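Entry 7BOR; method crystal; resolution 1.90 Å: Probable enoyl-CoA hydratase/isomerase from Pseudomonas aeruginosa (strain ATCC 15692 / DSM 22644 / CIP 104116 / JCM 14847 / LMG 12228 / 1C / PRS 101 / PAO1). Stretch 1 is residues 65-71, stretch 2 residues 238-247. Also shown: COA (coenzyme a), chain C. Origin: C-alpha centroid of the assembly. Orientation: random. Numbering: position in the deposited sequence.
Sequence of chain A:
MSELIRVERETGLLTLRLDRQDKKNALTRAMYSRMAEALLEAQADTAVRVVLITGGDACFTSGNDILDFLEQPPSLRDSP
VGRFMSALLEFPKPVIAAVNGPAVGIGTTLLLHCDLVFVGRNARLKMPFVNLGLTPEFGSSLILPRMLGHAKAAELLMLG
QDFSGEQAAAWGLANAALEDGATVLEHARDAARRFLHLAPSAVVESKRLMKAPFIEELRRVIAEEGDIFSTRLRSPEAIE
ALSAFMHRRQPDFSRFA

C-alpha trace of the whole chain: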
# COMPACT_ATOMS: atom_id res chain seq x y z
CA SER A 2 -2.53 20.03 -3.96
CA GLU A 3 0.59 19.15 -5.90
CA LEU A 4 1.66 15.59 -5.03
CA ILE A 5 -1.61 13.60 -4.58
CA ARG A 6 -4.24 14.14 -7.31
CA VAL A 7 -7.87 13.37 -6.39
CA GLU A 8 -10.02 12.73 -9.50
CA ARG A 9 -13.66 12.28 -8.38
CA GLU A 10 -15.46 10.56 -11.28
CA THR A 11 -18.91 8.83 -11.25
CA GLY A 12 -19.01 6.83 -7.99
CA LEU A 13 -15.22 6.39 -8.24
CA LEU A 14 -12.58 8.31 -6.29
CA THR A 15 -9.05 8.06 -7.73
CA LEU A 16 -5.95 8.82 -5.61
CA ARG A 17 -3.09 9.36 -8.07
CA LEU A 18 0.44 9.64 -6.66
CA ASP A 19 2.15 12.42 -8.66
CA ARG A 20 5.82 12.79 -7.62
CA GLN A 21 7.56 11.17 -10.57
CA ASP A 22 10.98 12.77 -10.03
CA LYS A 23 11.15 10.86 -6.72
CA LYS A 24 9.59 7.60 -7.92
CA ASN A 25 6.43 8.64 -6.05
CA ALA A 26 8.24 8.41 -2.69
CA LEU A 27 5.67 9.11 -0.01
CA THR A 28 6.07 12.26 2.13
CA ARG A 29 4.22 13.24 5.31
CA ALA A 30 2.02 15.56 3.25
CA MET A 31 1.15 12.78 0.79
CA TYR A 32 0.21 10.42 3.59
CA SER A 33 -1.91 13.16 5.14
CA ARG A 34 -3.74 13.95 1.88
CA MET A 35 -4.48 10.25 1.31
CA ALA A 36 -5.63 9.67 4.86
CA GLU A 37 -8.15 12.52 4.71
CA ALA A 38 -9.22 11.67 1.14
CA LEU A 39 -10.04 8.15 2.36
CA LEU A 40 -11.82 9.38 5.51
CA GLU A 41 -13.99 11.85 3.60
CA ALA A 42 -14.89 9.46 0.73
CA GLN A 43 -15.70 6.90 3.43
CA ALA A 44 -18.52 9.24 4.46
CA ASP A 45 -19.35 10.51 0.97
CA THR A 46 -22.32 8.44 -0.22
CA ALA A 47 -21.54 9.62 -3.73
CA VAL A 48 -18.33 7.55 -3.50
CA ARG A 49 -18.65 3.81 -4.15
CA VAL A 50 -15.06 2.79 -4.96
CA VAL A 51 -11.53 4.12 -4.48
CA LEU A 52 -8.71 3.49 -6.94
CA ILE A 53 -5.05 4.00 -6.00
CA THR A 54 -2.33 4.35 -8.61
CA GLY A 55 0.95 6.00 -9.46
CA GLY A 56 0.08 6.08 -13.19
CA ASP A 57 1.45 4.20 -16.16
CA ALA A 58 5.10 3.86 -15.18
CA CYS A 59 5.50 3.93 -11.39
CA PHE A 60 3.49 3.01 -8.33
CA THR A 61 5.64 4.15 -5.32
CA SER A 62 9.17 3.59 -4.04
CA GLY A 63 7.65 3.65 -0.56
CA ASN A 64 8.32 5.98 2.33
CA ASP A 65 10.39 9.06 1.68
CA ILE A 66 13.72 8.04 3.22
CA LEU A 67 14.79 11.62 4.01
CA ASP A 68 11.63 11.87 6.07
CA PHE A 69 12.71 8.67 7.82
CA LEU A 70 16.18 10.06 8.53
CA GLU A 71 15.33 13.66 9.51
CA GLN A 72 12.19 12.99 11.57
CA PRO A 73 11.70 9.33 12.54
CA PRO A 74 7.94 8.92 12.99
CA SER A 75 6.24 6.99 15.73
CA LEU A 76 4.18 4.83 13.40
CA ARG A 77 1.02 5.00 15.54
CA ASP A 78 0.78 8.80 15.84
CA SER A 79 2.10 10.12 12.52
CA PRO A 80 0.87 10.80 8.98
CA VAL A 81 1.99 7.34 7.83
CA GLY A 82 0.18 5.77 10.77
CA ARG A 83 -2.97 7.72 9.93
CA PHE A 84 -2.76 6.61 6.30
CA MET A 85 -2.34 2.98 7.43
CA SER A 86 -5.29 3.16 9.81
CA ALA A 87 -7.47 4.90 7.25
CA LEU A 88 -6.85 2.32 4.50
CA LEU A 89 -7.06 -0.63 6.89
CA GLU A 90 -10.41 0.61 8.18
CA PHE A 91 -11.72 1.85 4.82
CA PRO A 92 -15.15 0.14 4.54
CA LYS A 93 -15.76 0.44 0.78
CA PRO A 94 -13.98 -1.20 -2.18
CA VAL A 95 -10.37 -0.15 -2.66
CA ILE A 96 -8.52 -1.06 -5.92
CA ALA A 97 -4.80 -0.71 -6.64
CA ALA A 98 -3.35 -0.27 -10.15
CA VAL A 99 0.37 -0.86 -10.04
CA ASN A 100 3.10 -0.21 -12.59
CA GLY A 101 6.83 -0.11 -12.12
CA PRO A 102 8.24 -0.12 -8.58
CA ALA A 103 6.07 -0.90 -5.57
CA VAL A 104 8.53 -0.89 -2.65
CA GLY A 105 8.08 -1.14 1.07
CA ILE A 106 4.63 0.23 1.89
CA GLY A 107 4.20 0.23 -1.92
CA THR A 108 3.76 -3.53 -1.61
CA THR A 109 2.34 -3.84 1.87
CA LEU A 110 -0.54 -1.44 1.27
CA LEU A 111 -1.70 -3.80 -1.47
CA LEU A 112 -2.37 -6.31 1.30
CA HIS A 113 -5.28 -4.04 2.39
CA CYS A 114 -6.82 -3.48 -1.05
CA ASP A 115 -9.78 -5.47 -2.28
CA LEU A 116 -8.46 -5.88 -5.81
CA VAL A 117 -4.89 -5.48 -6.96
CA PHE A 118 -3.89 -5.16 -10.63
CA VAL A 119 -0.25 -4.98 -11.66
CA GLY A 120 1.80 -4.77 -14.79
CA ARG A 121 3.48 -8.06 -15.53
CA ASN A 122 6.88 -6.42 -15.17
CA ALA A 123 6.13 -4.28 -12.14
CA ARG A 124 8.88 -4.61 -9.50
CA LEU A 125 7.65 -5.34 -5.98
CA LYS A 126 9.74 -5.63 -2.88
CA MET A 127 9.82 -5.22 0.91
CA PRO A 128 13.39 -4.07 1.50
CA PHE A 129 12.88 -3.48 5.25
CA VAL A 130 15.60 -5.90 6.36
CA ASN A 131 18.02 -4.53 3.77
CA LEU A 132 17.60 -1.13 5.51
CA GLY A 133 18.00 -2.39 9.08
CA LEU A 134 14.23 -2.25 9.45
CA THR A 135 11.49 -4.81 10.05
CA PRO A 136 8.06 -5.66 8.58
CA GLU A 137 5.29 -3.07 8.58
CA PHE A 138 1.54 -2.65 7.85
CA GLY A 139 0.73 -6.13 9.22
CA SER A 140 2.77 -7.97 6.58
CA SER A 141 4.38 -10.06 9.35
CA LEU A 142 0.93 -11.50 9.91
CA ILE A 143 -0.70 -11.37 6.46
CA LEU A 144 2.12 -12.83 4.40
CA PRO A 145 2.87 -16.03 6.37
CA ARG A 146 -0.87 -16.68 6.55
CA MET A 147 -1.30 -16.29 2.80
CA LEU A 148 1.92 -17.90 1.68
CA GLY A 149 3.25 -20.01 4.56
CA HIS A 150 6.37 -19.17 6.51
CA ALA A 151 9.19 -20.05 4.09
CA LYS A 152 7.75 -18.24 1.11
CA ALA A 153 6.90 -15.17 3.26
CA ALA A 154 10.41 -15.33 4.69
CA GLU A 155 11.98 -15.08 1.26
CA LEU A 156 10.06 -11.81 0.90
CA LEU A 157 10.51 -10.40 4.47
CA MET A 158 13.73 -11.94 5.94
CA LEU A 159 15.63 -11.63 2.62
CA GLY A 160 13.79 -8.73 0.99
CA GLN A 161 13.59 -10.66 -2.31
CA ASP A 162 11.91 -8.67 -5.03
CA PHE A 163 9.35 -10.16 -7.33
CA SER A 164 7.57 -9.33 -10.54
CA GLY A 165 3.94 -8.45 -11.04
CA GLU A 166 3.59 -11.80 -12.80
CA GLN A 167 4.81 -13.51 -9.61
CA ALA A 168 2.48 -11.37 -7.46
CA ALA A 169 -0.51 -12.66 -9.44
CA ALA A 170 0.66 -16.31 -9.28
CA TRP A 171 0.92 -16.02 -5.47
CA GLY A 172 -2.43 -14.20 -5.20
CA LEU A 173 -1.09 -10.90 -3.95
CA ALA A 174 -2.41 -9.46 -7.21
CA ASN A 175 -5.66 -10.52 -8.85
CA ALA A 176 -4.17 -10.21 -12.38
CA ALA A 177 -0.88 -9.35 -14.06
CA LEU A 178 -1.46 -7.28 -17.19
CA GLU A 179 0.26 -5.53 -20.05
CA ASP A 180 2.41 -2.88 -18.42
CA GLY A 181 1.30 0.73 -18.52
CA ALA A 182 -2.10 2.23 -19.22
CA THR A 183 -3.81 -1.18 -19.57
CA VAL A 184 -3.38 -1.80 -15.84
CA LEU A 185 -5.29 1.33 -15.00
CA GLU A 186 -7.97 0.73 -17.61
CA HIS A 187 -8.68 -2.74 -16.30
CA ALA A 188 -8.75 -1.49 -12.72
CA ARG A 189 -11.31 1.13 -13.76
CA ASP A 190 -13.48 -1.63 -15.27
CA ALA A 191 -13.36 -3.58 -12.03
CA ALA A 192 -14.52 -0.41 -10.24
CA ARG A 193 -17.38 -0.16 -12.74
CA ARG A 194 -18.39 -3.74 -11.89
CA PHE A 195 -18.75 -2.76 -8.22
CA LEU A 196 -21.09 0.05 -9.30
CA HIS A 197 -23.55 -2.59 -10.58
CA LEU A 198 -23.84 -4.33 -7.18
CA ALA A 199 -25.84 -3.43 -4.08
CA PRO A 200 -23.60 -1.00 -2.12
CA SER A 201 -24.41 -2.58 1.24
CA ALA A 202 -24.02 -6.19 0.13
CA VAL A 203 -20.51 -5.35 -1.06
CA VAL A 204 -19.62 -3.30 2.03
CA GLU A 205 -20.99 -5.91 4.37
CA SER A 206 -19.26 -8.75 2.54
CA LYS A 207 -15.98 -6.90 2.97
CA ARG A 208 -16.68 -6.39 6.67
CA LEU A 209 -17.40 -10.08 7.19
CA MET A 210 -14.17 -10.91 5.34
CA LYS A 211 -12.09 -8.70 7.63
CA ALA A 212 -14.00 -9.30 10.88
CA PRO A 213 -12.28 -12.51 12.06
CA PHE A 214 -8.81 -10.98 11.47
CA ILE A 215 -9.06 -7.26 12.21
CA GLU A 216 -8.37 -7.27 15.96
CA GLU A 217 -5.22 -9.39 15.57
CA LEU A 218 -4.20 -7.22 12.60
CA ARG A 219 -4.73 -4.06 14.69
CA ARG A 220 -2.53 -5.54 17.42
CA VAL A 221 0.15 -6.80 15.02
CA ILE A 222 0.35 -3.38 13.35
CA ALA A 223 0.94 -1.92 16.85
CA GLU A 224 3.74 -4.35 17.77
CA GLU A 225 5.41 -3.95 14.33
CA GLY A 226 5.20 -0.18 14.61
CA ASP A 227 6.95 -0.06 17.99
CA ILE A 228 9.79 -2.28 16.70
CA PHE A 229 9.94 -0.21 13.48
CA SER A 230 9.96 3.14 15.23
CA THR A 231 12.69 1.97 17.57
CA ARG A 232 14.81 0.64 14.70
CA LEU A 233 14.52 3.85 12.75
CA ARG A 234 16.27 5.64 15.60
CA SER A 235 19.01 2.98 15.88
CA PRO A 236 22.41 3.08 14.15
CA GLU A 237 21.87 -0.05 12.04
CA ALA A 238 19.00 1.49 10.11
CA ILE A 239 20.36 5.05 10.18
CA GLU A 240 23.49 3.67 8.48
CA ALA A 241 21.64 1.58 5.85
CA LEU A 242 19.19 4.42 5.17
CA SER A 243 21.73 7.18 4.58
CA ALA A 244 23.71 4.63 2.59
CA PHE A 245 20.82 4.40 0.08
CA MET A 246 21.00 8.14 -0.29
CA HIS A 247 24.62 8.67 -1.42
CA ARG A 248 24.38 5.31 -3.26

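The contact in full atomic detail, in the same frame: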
# COMPACT_ATOMS: atom_id res chain seq x y z
N ASP A 65 9.27 8.15 1.90
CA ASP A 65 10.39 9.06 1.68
C ASP A 65 11.47 8.80 2.73
O ASP A 65 11.20 8.90 3.93
CB ASP A 65 9.90 10.49 1.76
CG ASP A 65 10.91 11.46 1.22
OD1 ASP A 65 12.02 11.49 1.78
OD2 ASP A 65 10.61 12.17 0.24
N ILE A 66 12.67 8.46 2.28
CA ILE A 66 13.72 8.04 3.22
C ILE A 66 14.30 9.23 3.99
O ILE A 66 14.68 9.11 5.16
CB ILE A 66 14.81 7.26 2.45
CG1 ILE A 66 14.23 5.91 2.00
CG2 ILE A 66 16.06 7.08 3.30
CD1 ILE A 66 15.23 4.96 1.46
N LEU A 67 14.43 10.38 3.32
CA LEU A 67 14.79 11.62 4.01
C LEU A 67 13.87 11.89 5.18
O LEU A 67 14.32 12.25 6.27
CB LEU A 67 14.72 12.81 3.04
CG LEU A 67 15.93 13.02 2.14
CD1 LEU A 67 15.88 14.41 1.56
CD2 LEU A 67 17.20 12.83 2.92
N ASP A 68 12.56 11.74 4.96
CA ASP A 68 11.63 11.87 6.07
C ASP A 68 11.99 10.91 7.18
O ASP A 68 11.95 11.27 8.36
CB ASP A 68 10.20 11.64 5.59
CG ASP A 68 9.63 12.84 4.85
OD1 ASP A 68 10.38 13.49 4.06
OD2 ASP A 68 8.42 13.10 5.05
N PHE A 69 12.36 9.67 6.82
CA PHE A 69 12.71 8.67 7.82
C PHE A 69 13.94 9.09 8.61
O PHE A 69 14.03 8.85 9.82
CB PHE A 69 12.96 7.31 7.16
CG PHE A 69 11.77 6.42 7.14
CD1 PHE A 69 10.59 6.79 7.78
CD2 PHE A 69 11.82 5.20 6.49
CE1 PHE A 69 9.49 5.96 7.79
CE2 PHE A 69 10.72 4.38 6.46
CZ PHE A 69 9.55 4.76 7.12
N LEU A 70 14.90 9.70 7.93
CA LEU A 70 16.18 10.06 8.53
C LEU A 70 16.07 11.33 9.36
O LEU A 70 16.62 11.40 10.46
CB LEU A 70 17.22 10.23 7.44
CG LEU A 70 17.80 8.91 6.91
CD1 LEU A 70 18.53 9.13 5.57
CD2 LEU A 70 18.73 8.25 7.94
N GLU A 71 15.37 12.36 8.86
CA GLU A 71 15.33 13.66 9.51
C GLU A 71 14.36 13.68 10.68
O GLU A 71 14.60 14.40 11.66
CB GLU A 71 14.92 14.76 8.54
CG GLU A 71 16.00 15.17 7.57
CD GLU A 71 15.52 16.23 6.60
OE1 GLU A 71 14.35 16.68 6.74
OE2 GLU A 71 16.31 16.62 5.73
N ALA A 238 19.84 0.88 11.12
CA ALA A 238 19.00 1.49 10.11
C ALA A 238 19.49 2.87 9.69
O ALA A 238 19.53 3.17 8.50
CB ALA A 238 17.56 1.58 10.60
N ILE A 239 19.86 3.75 10.62
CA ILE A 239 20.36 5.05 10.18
C ILE A 239 21.48 4.86 9.16
O ILE A 239 21.52 5.54 8.12
CB ILE A 239 20.79 5.90 11.39
CG1 ILE A 239 19.54 6.40 12.12
CG2 ILE A 239 21.69 7.03 10.97
CD1 ILE A 239 19.79 6.92 13.61
N GLU A 240 22.38 3.90 9.40
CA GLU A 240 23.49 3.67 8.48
C GLU A 240 22.99 3.17 7.12
O GLU A 240 23.37 3.71 6.07
CB GLU A 240 24.50 2.67 9.07
CG GLU A 240 25.70 2.35 8.13
CD GLU A 240 26.40 1.01 8.43
OE1 GLU A 240 25.87 0.24 9.27
OE2 GLU A 240 27.46 0.72 7.81
N ALA A 241 22.17 2.11 7.11
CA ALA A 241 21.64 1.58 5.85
C ALA A 241 20.81 2.61 5.09
O ALA A 241 20.82 2.63 3.85
CB ALA A 241 20.79 0.32 6.12
N LEU A 242 20.08 3.46 5.80
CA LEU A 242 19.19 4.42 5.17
C LEU A 242 19.97 5.53 4.47
O LEU A 242 19.66 5.89 3.32
CB LEU A 242 18.24 5.01 6.23
CG LEU A 242 16.99 4.24 6.59
CD1 LEU A 242 16.15 4.98 7.68
CD2 LEU A 242 16.19 3.98 5.32
N SER A 243 20.94 6.12 5.18
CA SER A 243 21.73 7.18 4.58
C SER A 243 22.69 6.62 3.57
O SER A 243 23.21 7.37 2.74
CB SER A 243 22.48 7.99 5.65
OG SER A 243 23.24 7.14 6.48
N ALA A 244 22.93 5.30 3.61
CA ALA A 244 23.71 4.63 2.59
C ALA A 244 22.96 4.58 1.26
O ALA A 244 23.59 4.72 0.19
CB ALA A 244 24.07 3.21 3.04
N PHE A 245 21.63 4.39 1.30
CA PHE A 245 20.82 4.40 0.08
C PHE A 245 20.85 5.78 -0.60
O PHE A 245 21.16 5.88 -1.79
CB PHE A 245 19.37 3.97 0.35
CG PHE A 245 18.53 3.97 -0.90
CD1 PHE A 245 17.93 5.15 -1.35
CD2 PHE A 245 18.41 2.83 -1.65
CE1 PHE A 245 17.22 5.17 -2.54
CE2 PHE A 245 17.68 2.84 -2.83
CZ PHE A 245 17.11 4.01 -3.29
N MET A 246 20.47 6.84 0.11
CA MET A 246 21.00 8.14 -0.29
C MET A 246 22.52 8.01 -0.40
O MET A 246 23.13 7.16 0.25
CB MET A 246 20.58 9.21 0.72
CG MET A 246 19.29 8.88 1.50
SD MET A 246 17.80 8.68 0.48
CE MET A 246 17.35 10.39 0.25
N HIS A 247 23.16 8.80 -1.25
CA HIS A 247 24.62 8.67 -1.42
C HIS A 247 25.01 7.29 -1.96
O HIS A 247 26.12 6.80 -1.72
CB HIS A 247 25.35 8.95 -0.10
CG HIS A 247 24.72 10.02 0.75
ND1 HIS A 247 24.01 11.07 0.21
CD2 HIS A 247 24.69 10.19 2.09
CE1 HIS A 247 23.56 11.84 1.19
NE2 HIS A 247 23.96 11.33 2.34
N1A COA C . 12.99 8.20 -0.69
C2A COA C . 13.65 9.35 -1.03
N3A COA C . 14.09 9.57 -2.30
C4A COA C . 13.83 8.61 -3.21
C5A COA C . 13.18 7.47 -2.90
C6A COA C . 12.76 7.27 -1.60
N6A COA C . 12.03 6.10 -1.09
N7A COA C . 13.07 6.70 -4.01
C8A COA C . 13.67 7.35 -5.04
N9A COA C . 14.11 8.48 -4.50
C1B COA C . 14.78 9.45 -5.39
C2B COA C . 16.35 9.17 -5.64
O2B COA C . 17.08 9.55 -4.41
C3B COA C . 16.54 9.93 -6.68
O3B COA C . 16.62 11.36 -6.28
P3B COA C . 17.36 12.49 -7.19
O7A COA C . 17.06 12.28 -8.66
O8A COA C . 18.83 12.37 -6.92
O9A COA C . 16.81 13.82 -6.78
C4B COA C . 15.28 9.83 -7.57
O4B COA C . 14.16 9.53 -6.55
C5B COA C . 15.32 8.82 -8.55
O5B COA C . 15.39 7.62 -7.84
P1A COA C . 16.41 6.46 -8.35
O1A COA C . 16.71 5.45 -7.26
O2A COA C . 17.72 6.99 -8.89
O3A COA C . 15.61 5.76 -9.61
P2A COA C . 15.89 4.16 -9.89
O4A COA C . 15.19 3.81 -11.20
O5A COA C . 17.38 4.02 -9.90
O6A COA C . 15.36 3.22 -8.63
CBP COA C . 13.81 2.32 -7.04
CCP COA C . 13.95 3.03 -8.43
CDP COA C . 12.33 2.47 -6.53
CEP COA C . 14.16 0.82 -7.16
CAP COA C . 14.86 3.06 -6.15
OAP COA C . 14.58 4.42 -6.23
C9P COA C . 14.78 2.66 -4.68
O9P COA C . 15.20 1.61 -4.27
N8P COA C . 14.19 3.68 -3.78
C7P COA C . 14.04 3.44 -2.34
C6P COA C . 13.14 2.21 -2.07
C5P COA C . 13.04 2.10 -0.51
O5P COA C . 13.93 1.69 0.15
N4P COA C . 11.80 2.51 0.11
C3P COA C . 11.68 2.48 1.55
C2P COA C . 11.40 1.07 2.02
S1P COA C . 11.26 1.26 3.82

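The helix of residues 238-245 packs against the short helix 66-71, although at least 169 positions of sequence separate any two residues that touch. The axes approach to 9.9 Å and their N-to-C directions differ by 144°, so the helices run roughly antiparallel: Ile239 lies near Leu70, and Leu242, one turn further on, near Ile66. No hydrogen bond crosses between them, and the contact rests on the fit of apolar side chains.

Ala238 makes no contact, but its carbonyl accepts from Leu242 N and so helps to build the turn that carries the central residue of the interface. Ile239 lies at the margin, with its CG2 4.4 Å from Leu70 CD2. Its backbone contributes as well: Ile239 O is 3.9 Å from Leu70 CD2, yet its polar needs are met within its own helix, by Ser243 N at 3.1 Å and Ser243 OG at 2.9 Å. Glu240 points away and Ala241 is out of reach, so a charged residue at 240 costs this contact nothing.

Leu242 points toward the other helix and is buried. Its branched end reaches two neighbours, with Leu242 CD2 3.7 Å from Ile66 CG2 and Leu242 CD1 4.0 Å from Phe69 CB, while Leu242 CB lies 3.7 Å from Leu70 CD2. A branched aliphatic chain with no polar group to satisfy suits a buried place facing such apolar neighbours. Ser243 meets Leu70 through both backbone and side chain, Ser243 N lying 3.9 Å and Ser243 CB 4.1 Å from Leu70 CD1; in the p rotamer its hydroxyl turns back to Ile239 O, which satisfies it beside an apolar neighbour.

Ala244 points away. Phe245 points toward the first helix and places CD1 3.9 Å from Ile66 CD1, in an oblique approach. The same ring borders coenzyme A, with Phe245 CZ 3.0 Å from COA N8P. Ile66 likewise serves both partners: its side chain packs on the second helix while its backbone N donates to COA N1A at 3.0 Å, with a nearly straight angle of 168°. Just before it, Asp65 caps the helix, OD1 accepting from Asp68 N at 3.2 Å.

Met246 is the first residue to leave helical geometry, and its long, unbranched side chain spans several neighbours. Met246 SD lies 3.7 Å from Ile66 CG2, Met246 CE 3.5 Å from Leu67 CG, and Met246 CG 4.1 Å from Leu70 CD1. Leu67 starts away from this stretch, but its end comes nearer and meets the methionine methyl. His247, out of reach, adds nothing to the contact.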